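Local structure of protein (glyceraldehyde 3-phosphate dehydrogenase) (Sulfolobus solfataricus, 1B7G) at residues M1-V6 / T77-V82; P24-V29 / A311-M316. The protein catalyses the phosphorylating oxidation of D-glyceraldehyde 3-phosphate in glycolysis, using NAD or, by marked preference, NADP as cofactor. The protein carries 1 engineered substitution. One frame throughout, in Å; residues are numbered along the deposited sequence.

Contact 1. Residues M1-V6 / T77-V82; sequences MVNVAV and TSDIVV. Unlike the reference sequence in segment 1-6: Val2 (reference Ile).
With CG anti to the carbonyl carbon and beside the backbone N (chi1 -65°), Asp79 turns its carboxylate onto the start of strand 2-7. Asn3 has the same kind of first torsion (chi1 -73°), and its amide plane lies 10° from that of the carboxylate. Asp79 OD2 takes a nearly straight bond from Asn3 N at 2.8 Å, met from above the carboxylate plane. Asp79 OD1 belongs to a water bridge: the water accepts from Asn3 ND2 at 2.9 Å and donates to OD1 and to Thr77 O. In return, Asn3 O receives Asp79 N at 3.0 Å and, weakly, Ile80 N. Asn3 is thus held through its backbone N and O and, by way of the water, its side-chain amide, by the turn that follows helix 71-77.

Further along, the pairing becomes regular and parallel. Ala5 N meets Ile80 O nearly along the C=O axis at 3.1 Å, and Ala5 O receives Val82 N at 2.8 Å in the carbonyl plane. On one face, Val4 CG1 touches Val82 CG2 at 3.9 Å, while Val4 CG2 lies alongside Ile80 CG2; helix 304-315 and helix 11-21 cover these side chains. On the other, Ala5 CB sits against Ser78 CB at 3.5 Å. Strands 2-7 and 80-83 are thus adjoining central strands of the parallel Rossmann sheet in the nucleotide-binding domain.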
loop_
_atom_site.group_PDB
_atom_site.type_symbol
_atom_site.label_atom_id
_atom_site.label_comp_id
_atom_site.label_asym_id
_atom_site.label_seq_id
_atom_site.Cartn_x
_atom_site.Cartn_y
_atom_site.Cartn_z
ATOM N N MET A 1 -9.399 30.636 -8.160
ATOM C CA MET A 1 -10.690 29.928 -8.476
ATOM C C MET A 1 -11.484 29.786 -7.191
ATOM O O MET A 1 -11.910 30.822 -6.653
ATOM C CB MET A 1 -10.410 28.621 -9.173
ATOM C CG MET A 1 -9.067 27.955 -8.951
ATOM S SD MET A 1 -8.658 26.881 -10.349
ATOM C CE MET A 1 -6.946 26.466 -9.959
ATOM N N VAL A 2 -11.698 28.547 -6.714
ATOM C CA VAL A 2 -12.177 28.449 -5.334
ATOM C C VAL A 2 -10.889 28.108 -4.576
ATOM O O VAL A 2 -10.176 27.184 -4.977
ATOM C CB VAL A 2 -13.362 27.565 -5.050
ATOM C CG1 VAL A 2 -13.030 26.146 -4.624
ATOM C CG2 VAL A 2 -14.241 28.207 -3.970
ATOM N N ASN A 3 -10.494 28.957 -3.654
ATOM C CA ASN A 3 -9.302 28.747 -2.854
ATOM C C ASN A 3 -9.666 27.877 -1.643
ATOM O O ASN A 3 -10.510 28.305 -0.873
ATOM C CB ASN A 3 -8.786 30.108 -2.330
ATOM C CG ASN A 3 -8.153 30.928 -3.468
ATOM O OD1 ASN A 3 -7.685 30.311 -4.421
ATOM N ND2 ASN A 3 -8.144 32.254 -3.340
ATOM N N VAL A 4 -9.031 26.709 -1.500
ATOM C CA VAL A 4 -9.389 25.796 -0.413
ATOM C C VAL A 4 -8.231 25.535 0.540
ATOM O O VAL A 4 -7.122 25.168 0.163
ATOM C CB VAL A 4 -9.851 24.409 -0.924
ATOM C CG1 VAL A 4 -10.459 23.592 0.224
ATOM C CG2 VAL A 4 -10.805 24.497 -2.080
ATOM N N ALA A 5 -8.561 25.654 1.834
ATOM C CA ALA A 5 -7.647 25.291 2.909
ATOM C C ALA A 5 -7.993 23.886 3.464
ATOM O O ALA A 5 -9.162 23.554 3.498
ATOM C CB ALA A 5 -7.867 26.315 4.023
ATOM N N VAL A 6 -7.039 23.115 3.936
ATOM C CA VAL A 6 -7.234 21.855 4.633
ATOM C C VAL A 6 -6.650 21.938 6.045
ATOM O O VAL A 6 -5.452 22.016 6.259
ATOM C CB VAL A 6 -6.618 20.617 3.955
ATOM C CG1 VAL A 6 -6.942 19.354 4.733
ATOM C CG2 VAL A 6 -7.110 20.489 2.521
ATOM N N THR A 77 -7.063 33.428 4.298
ATOM C CA THR A 77 -6.720 33.311 2.882
ATOM C C THR A 77 -7.626 32.431 2.064
ATOM O O THR A 77 -7.738 32.590 0.826
ATOM C CB THR A 77 -5.280 32.735 2.772
ATOM O OG1 THR A 77 -4.425 33.524 3.584
ATOM C CG2 THR A 77 -4.765 32.719 1.348
ATOM N N SER A 78 -8.310 31.445 2.672
ATOM C CA SER A 78 -9.148 30.581 1.829
ATOM C C SER A 78 -10.506 31.208 1.623
ATOM O O SER A 78 -10.877 32.195 2.286
ATOM C CB SER A 78 -9.277 29.219 2.564
ATOM O OG SER A 78 -9.954 29.446 3.799
ATOM N N ASP A 79 -11.235 30.733 0.646
ATOM C CA ASP A 79 -12.633 30.947 0.418
ATOM C C ASP A 79 -13.454 29.893 1.216
ATOM O O ASP A 79 -14.662 30.088 1.383
ATOM C CB ASP A 79 -12.944 30.720 -1.063
ATOM C CG ASP A 79 -12.243 31.761 -1.942
ATOM O OD1 ASP A 79 -12.159 32.933 -1.514
ATOM O OD2 ASP A 79 -11.787 31.405 -3.039
ATOM N N ILE A 80 -12.852 28.764 1.591
ATOM C CA ILE A 80 -13.572 27.690 2.320
ATOM C C ILE A 80 -12.576 26.722 2.951
ATOM O O ILE A 80 -11.503 26.434 2.400
ATOM C CB ILE A 80 -14.501 26.891 1.400
ATOM C CG1 ILE A 80 -15.290 25.776 2.131
ATOM C CG2 ILE A 80 -13.676 26.229 0.286
ATOM C CD1 ILE A 80 -16.511 25.301 1.303
ATOM N N VAL A 81 -12.895 26.222 4.157
ATOM C CA VAL A 81 -11.964 25.332 4.833
ATOM C C VAL A 81 -12.518 23.888 4.903
ATOM O O VAL A 81 -13.716 23.764 5.198
ATOM C CB VAL A 81 -11.728 25.785 6.282
ATOM C CG1 VAL A 81 -10.675 24.900 6.956
ATOM C CG2 VAL A 81 -11.310 27.254 6.362
ATOM N N VAL A 82 -11.711 22.907 4.571
ATOM C CA VAL A 82 -12.013 21.495 4.778
ATOM C C VAL A 82 -11.366 21.088 6.129
ATOM O O VAL A 82 -10.146 21.007 6.274
ATOM C CB VAL A 82 -11.543 20.500 3.730
ATOM C CG1 VAL A 82 -12.018 19.074 4.091
ATOM C CG2 VAL A 82 -12.103 20.824 2.343
HETATM O O HOH W 1 -9.207 33.829 -1.199
#

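Contact 2. Residues P24-V29 / A311-M316; sequences PDMKLV and AIRASM
Charge pairing joins Asp25, just ahead of strand 26-32, to helix 304-315. The two side chains meet tip to tip, and Arg313 presents the side of its guanidinium that carries NE and NH2: Arg313 NH2 gives a practically straight bond to Asp25 OD1 at 2.7 Å and Arg313 NE another to Asp25 OD2 at 2.8 Å. Each oxygen uses its syn lone pair, and the carboxylate and guanidinium planes are only 20° apart. Asp25 CG occupies the crowded position between backbone N and carbonyl carbon (chi1 58°), while the arginine chain bends at chi2 (-140°) to bring its end round. Further hydrogen bonds from Arg313 NH2 to Gln23 and from NH1 to Thr328 and Ser324 hold the guanidinium in place.

Apolar packing lies beside this bridge. Met26, extended beyond CG, reaches tip to tip toward Ile312; Met26 CE presses tightly on Ile312 CG2 at 3.5 Å and lies 3.8 Å from Arg313 CG.

The same methyl also lies over one face of the charged guanidinium, offset toward the rim, while Asp25 binds in its plane. This is as in the GAPDH fold, where a C-terminal helix returns to cover one face of the N-terminal Rossmann sheet.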
loop_
_atom_site.group_PDB
_atom_site.type_symbol
_atom_site.label_atom_id
_atom_site.label_comp_id
_atom_site.label_asym_id
_atom_site.label_seq_id
_atom_site.Cartn_x
_atom_site.Cartn_y
_atom_site.Cartn_z
ATOM N N PRO A 24 -10.187 20.904 -11.352
ATOM C CA PRO A 24 -9.960 22.009 -12.290
ATOM C C PRO A 24 -10.408 23.351 -11.755
ATOM O O PRO A 24 -9.918 24.401 -12.221
ATOM C CB PRO A 24 -10.788 21.631 -13.512
ATOM C CG PRO A 24 -11.873 20.768 -12.960
ATOM C CD PRO A 24 -11.235 19.990 -11.827
ATOM N N ASP A 25 -11.346 23.382 -10.814
ATOM C CA ASP A 25 -11.916 24.636 -10.330
ATOM C C ASP A 25 -11.540 24.988 -8.934
ATOM O O ASP A 25 -12.152 25.839 -8.249
ATOM C CB ASP A 25 -13.466 24.578 -10.455
ATOM C CG ASP A 25 -14.050 23.399 -9.661
ATOM O OD1 ASP A 25 -13.345 22.405 -9.408
ATOM O OD2 ASP A 25 -15.235 23.462 -9.312
ATOM N N MET A 26 -10.524 24.296 -8.389
ATOM C CA MET A 26 -10.091 24.605 -7.045
ATOM C C MET A 26 -8.574 24.774 -6.992
ATOM O O MET A 26 -7.863 24.126 -7.757
ATOM C CB MET A 26 -10.470 23.405 -6.125
ATOM C CG MET A 26 -11.951 23.116 -6.083
ATOM S SD MET A 26 -12.377 21.895 -4.778
ATOM C CE MET A 26 -14.080 21.614 -5.166
ATOM N N LYS A 27 -8.095 25.481 -5.995
ATOM C CA LYS A 27 -6.645 25.521 -5.782
ATOM C C LYS A 27 -6.397 25.332 -4.286
ATOM O O LYS A 27 -7.065 25.948 -3.460
ATOM C CB LYS A 27 -5.979 26.764 -6.338
ATOM C CG LYS A 27 -5.762 27.971 -5.477
ATOM C CD LYS A 27 -5.477 29.209 -6.331
ATOM C CE LYS A 27 -4.865 30.341 -5.528
ATOM N NZ LYS A 27 -4.865 31.632 -6.280
ATOM N N LEU A 28 -5.421 24.478 -3.978
ATOM C CA LEU A 28 -5.051 24.257 -2.590
ATOM C C LEU A 28 -4.243 25.443 -2.064
ATOM O O LEU A 28 -3.102 25.631 -2.476
ATOM C CB LEU A 28 -4.227 22.981 -2.440
ATOM C CG LEU A 28 -3.710 22.687 -1.019
ATOM C CD1 LEU A 28 -4.841 22.356 -0.054
ATOM C CD2 LEU A 28 -2.730 21.512 -1.080
ATOM N N VAL A 29 -4.767 26.137 -1.073
ATOM C CA VAL A 29 -4.077 27.283 -0.483
ATOM C C VAL A 29 -2.971 26.807 0.425
ATOM O O VAL A 29 -1.885 27.380 0.504
ATOM C CB VAL A 29 -5.055 28.172 0.322
ATOM C CG1 VAL A 29 -4.321 29.135 1.229
ATOM C CG2 VAL A 29 -5.979 28.943 -0.620
ATOM N N ALA A 311 -18.923 18.392 -1.362
ATOM C CA ALA A 311 -19.416 19.236 -0.316
ATOM C C ALA A 311 -18.922 20.682 -0.560
ATOM O O ALA A 311 -19.663 21.620 -0.255
ATOM C CB ALA A 311 -19.055 18.783 1.088
ATOM N N ILE A 312 -17.672 20.825 -0.979
ATOM C CA ILE A 312 -17.158 22.167 -1.290
ATOM C C ILE A 312 -18.055 22.789 -2.360
ATOM O O ILE A 312 -18.546 23.891 -2.213
ATOM C CB ILE A 312 -15.708 22.115 -1.797
ATOM C CG1 ILE A 312 -14.754 21.817 -0.630
ATOM C CG2 ILE A 312 -15.325 23.425 -2.471
ATOM C CD1 ILE A 312 -13.402 21.246 -1.020
ATOM N N ARG A 313 -18.345 22.043 -3.409
ATOM C CA ARG A 313 -19.175 22.556 -4.490
ATOM C C ARG A 313 -20.576 22.888 -4.040
ATOM O O ARG A 313 -21.087 23.954 -4.438
ATOM C CB ARG A 313 -19.153 21.597 -5.687
ATOM C CG ARG A 313 -17.756 21.444 -6.246
ATOM C CD ARG A 313 -17.743 21.400 -7.776
ATOM N NE ARG A 313 -16.371 21.188 -8.260
ATOM C CZ ARG A 313 -15.775 20.004 -8.350
ATOM N NH1 ARG A 313 -16.404 18.862 -8.008
ATOM N NH2 ARG A 313 -14.522 20.001 -8.795
ATOM N N ALA A 314 -21.207 22.061 -3.175
ATOM C CA ALA A 314 -22.519 22.370 -2.668
ATOM C C ALA A 314 -22.546 23.655 -1.838
ATOM O O ALA A 314 -23.318 24.583 -2.063
ATOM C CB ALA A 314 -23.065 21.238 -1.796
ATOM N N SER A 315 -21.697 23.714 -0.825
ATOM C CA SER A 315 -21.594 24.850 0.054
ATOM C C SER A 315 -21.416 26.165 -0.737
ATOM O O SER A 315 -22.055 27.158 -0.411
ATOM C CB SER A 315 -20.369 24.689 0.944
ATOM O OG SER A 315 -20.245 25.633 1.958
ATOM N N MET A 316 -20.525 26.137 -1.729
ATOM C CA MET A 316 -20.201 27.352 -2.489
ATOM C C MET A 316 -21.087 27.519 -3.708
ATOM O O MET A 316 -20.838 28.409 -4.516
ATOM C CB MET A 316 -18.754 27.308 -2.958
ATOM C CG MET A 316 -17.716 27.112 -1.880
ATOM S SD MET A 316 -17.645 28.492 -0.725
ATOM C CE MET A 316 -16.877 29.722 -1.793
#

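In the fold
Contacts 1 and 2 lie with their centres about 7 Å apart, and both reach the same parallel sheet, in which strand 2-7 runs between 26-32 and 80-83. Backbone pairing joins them directly: Val2 O lies 2.9 Å from Lys27 N and Val4 O 2.8 Å from Val29 N, both probable hydrogen bonds. Ile312 packs on Val4 and Val82 as well as on Met26, so helix 304-315 spans both contacts. Contact 1 lies nearer the probable cofactor site: the side chain of Val82 is about 6 Å from that of Ile12, assigned to NAD binding by similarity, whereas the side chain of Ile312 in contact 2 is about 11 Å from it.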